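Local coordinates for protein CD38 molecule (Bos taurus, PDB 3GH3) that belongs to the ADP-ribosyl cyclase family as the bovine CD38 molecule, an ectoenzyme with a parallel beta-sheet flanked by helices, at residues Val186-Leu191 with Lys222-Gly227. Residues are numbered along the deposited sequence; the frame is centred on the assembly and turned at random. Where two conformers were deposited one is given.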
loop_
_atom_site.group_PDB
_atom_site.type_symbol
_atom_site.label_atom_id
_atom_site.label_comp_id
_atom_site.label_asym_id
_atom_site.label_seq_id
_atom_site.Cartn_x
_atom_site.Cartn_y
_atom_site.Cartn_z
ATOM N N VAL A 186 -10.041 -3.682 -0.569
ATOM C CA VAL A 186 -9.187 -4.766 -0.098
ATOM C C VAL A 186 -8.932 -4.692 1.398
ATOM O O VAL A 186 -8.997 -5.706 2.099
ATOM C CB VAL A 186 -7.852 -4.790 -0.882
ATOM C CG1 VAL A 186 -6.880 -5.793 -0.288
ATOM C CG2 VAL A 186 -8.110 -5.096 -2.360
ATOM N N GLU A 187 -8.661 -3.496 1.901
ATOM C CA GLU A 187 -8.286 -3.387 3.308
ATOM C C GLU A 187 -9.486 -3.384 4.245
ATOM O O GLU A 187 -9.605 -4.274 5.079
ATOM C CB GLU A 187 -7.364 -2.192 3.536
ATOM C CG GLU A 187 -6.045 -2.346 2.745
ATOM C CD GLU A 187 -5.141 -1.139 2.839
ATOM O OE1 GLU A 187 -5.665 -0.007 2.767
ATOM O OE2 GLU A 187 -3.902 -1.321 2.969
ATOM N N ALA A 188 -10.387 -2.412 4.102
ATOM C CA ALA A 188 -11.566 -2.365 4.979
ATOM C C ALA A 188 -12.356 -3.678 4.982
ATOM O O ALA A 188 -12.747 -4.160 6.045
ATOM C CB ALA A 188 -12.480 -1.175 4.636
ATOM N N PRO A 189 -12.585 -4.266 3.799
ATOM C CA PRO A 189 -13.346 -5.525 3.784
ATOM C C PRO A 189 -12.600 -6.720 4.391
ATOM O O PRO A 189 -13.202 -7.788 4.552
ATOM C CB PRO A 189 -13.602 -5.766 2.292
ATOM C CG PRO A 189 -13.446 -4.405 1.646
ATOM C CD PRO A 189 -12.361 -3.738 2.437
ATOM N N ASN A 190 -11.326 -6.563 4.735
ATOM C CA ASN A 190 -10.608 -7.671 5.379
ATOM C C ASN A 190 -10.160 -7.406 6.823
ATOM O O ASN A 190 -9.327 -8.138 7.371
ATOM C CB ASN A 190 -9.441 -8.130 4.497
ATOM C CG ASN A 190 -9.907 -8.819 3.233
ATOM O OD1 ASN A 190 -9.798 -8.270 2.122
ATOM N ND2 ASN A 190 -10.435 -10.031 3.385
ATOM N N LEU A 191 -10.716 -6.374 7.454
ATOM C CA LEU A 191 -10.419 -6.134 8.858
ATOM C C LEU A 191 -11.132 -7.197 9.690
ATOM O O LEU A 191 -12.244 -7.597 9.366
ATOM C CB LEU A 191 -10.877 -4.741 9.271
ATOM C CG LEU A 191 -10.079 -3.614 8.618
ATOM C CD1 LEU A 191 -10.745 -2.271 8.934
ATOM C CD2 LEU A 191 -8.627 -3.624 9.068
ATOM N N LYS A 222 -18.939 3.151 6.441
ATOM C CA LYS A 222 -19.627 2.687 7.635
ATOM C C LYS A 222 -20.337 1.353 7.387
ATOM O O LYS A 222 -20.355 0.480 8.263
ATOM C CB LYS A 222 -20.610 3.750 8.129
ATOM C CG LYS A 222 -21.522 3.269 9.238
ATOM C CD LYS A 222 -20.778 3.096 10.547
ATOM C CE LYS A 222 -21.752 2.852 11.693
ATOM N NZ LYS A 222 -21.061 2.863 13.010
ATOM N N SER A 223 -20.902 1.191 6.194
ATOM C CA SER A 223 -21.624 -0.032 5.857
ATOM C C SER A 223 -20.688 -1.234 5.737
ATOM O O SER A 223 -21.032 -2.340 6.145
ATOM C CB SER A 223 -22.425 0.148 4.567
ATOM O OG SER A 223 -23.138 -1.032 4.256
ATOM N N ILE A 224 -19.503 -1.021 5.181
ATOM C CA ILE A 224 -18.527 -2.103 5.108
ATOM C C ILE A 224 -18.180 -2.575 6.514
ATOM O O ILE A 224 -18.262 -3.772 6.816
ATOM C CB ILE A 224 -17.265 -1.668 4.343
ATOM C CG1 ILE A 224 -17.628 -1.455 2.877
ATOM C CG2 ILE A 224 -16.150 -2.718 4.483
ATOM C CD1 ILE A 224 -16.495 -0.943 2.017
ATOM N N LEU A 225 -17.851 -1.628 7.386
ATOM C CA LEU A 225 -17.378 -1.954 8.722
ATOM C C LEU A 225 -18.477 -2.622 9.551
ATOM O O LEU A 225 -18.214 -3.563 10.306
ATOM C CB LEU A 225 -16.824 -0.708 9.420
ATOM C CG LEU A 225 -15.683 -0.012 8.673
ATOM C CD1 LEU A 225 -15.387 1.323 9.325
ATOM C CD2 LEU A 225 -14.409 -0.882 8.634
ATOM N N ASP A 226 -19.708 -2.148 9.400
ATOM C CA ASP A 226 -20.840 -2.777 10.075
ATOM C C ASP A 226 -20.899 -4.256 9.707
ATOM O O ASP A 226 -21.113 -5.104 10.566
ATOM C CB ASP A 226 -22.160 -2.098 9.701
ATOM C CG ASP A 226 -22.345 -0.746 10.373
ATOM O OD1 ASP A 226 -21.523 -0.375 11.242
ATOM O OD2 ASP A 226 -23.328 -0.052 10.033
ATOM N N GLY A 227 -20.705 -4.558 8.427
ATOM C CA GLY A 227 -20.714 -5.935 7.962
ATOM C C GLY A 227 -19.620 -6.784 8.593
ATOM O O GLY A 227 -19.801 -7.980 8.815
#
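Ile224 presses its CG2 methyl onto the backbone where Ala188 joins Pro189, reaching Ala188 C and Pro189 N at 3.9 Å each. The branch gets there because CG2 stands opposite the backbone N across the CA-CB bond, while CG1 takes the position anti to the carbonyl carbon (chi1 -68°). Ala188 turns its methyl toward the helix of Lys222-Gly227, and Ala188 CB meets the same Ile224 CG2 at 4.0 Å. On the Pro189 side the fit is slacker: ring atom CG approaches Ile224 CG2 only to 4.3 Å. A second apolar touch joins two leucines end to end, Leu191 CD1 against Leu225 CD2 at 3.9 Å, their side chains running at a slant to each other. Leu225 CD2 also lies 4.4 Å from Ala188 CB, so Ala188 borders both Ile224 and Leu225. The tight part is thus Ile224 CG2 on the Ala188-Pro189 backbone together with the buried leucine pair; the Pro189 ring forms the looser margin. The far flank of the helix faces solvent, where Lys222 and Asp226, one turn apart, make a long salt bridge of 3.7 Å between NZ and OD1. The side-chain contacts across the interface are all apolar, and the area buried is a modest 170 Å². A short 3-10 segment, Ala188-Pro189, is tied by a bond from Asn190 N to Glu187 O at 2.9 Å. Leu191 also packs on Phe86 of strand 85-87 and on Val230, which Leu225 touches too, and Leu225 rests on Phe232 of strand 231-239. The contact therefore joins the segment following on helix 182-187 to helix 216-228, packed against the parallel sheet, with helix 145-160 beside Glu187.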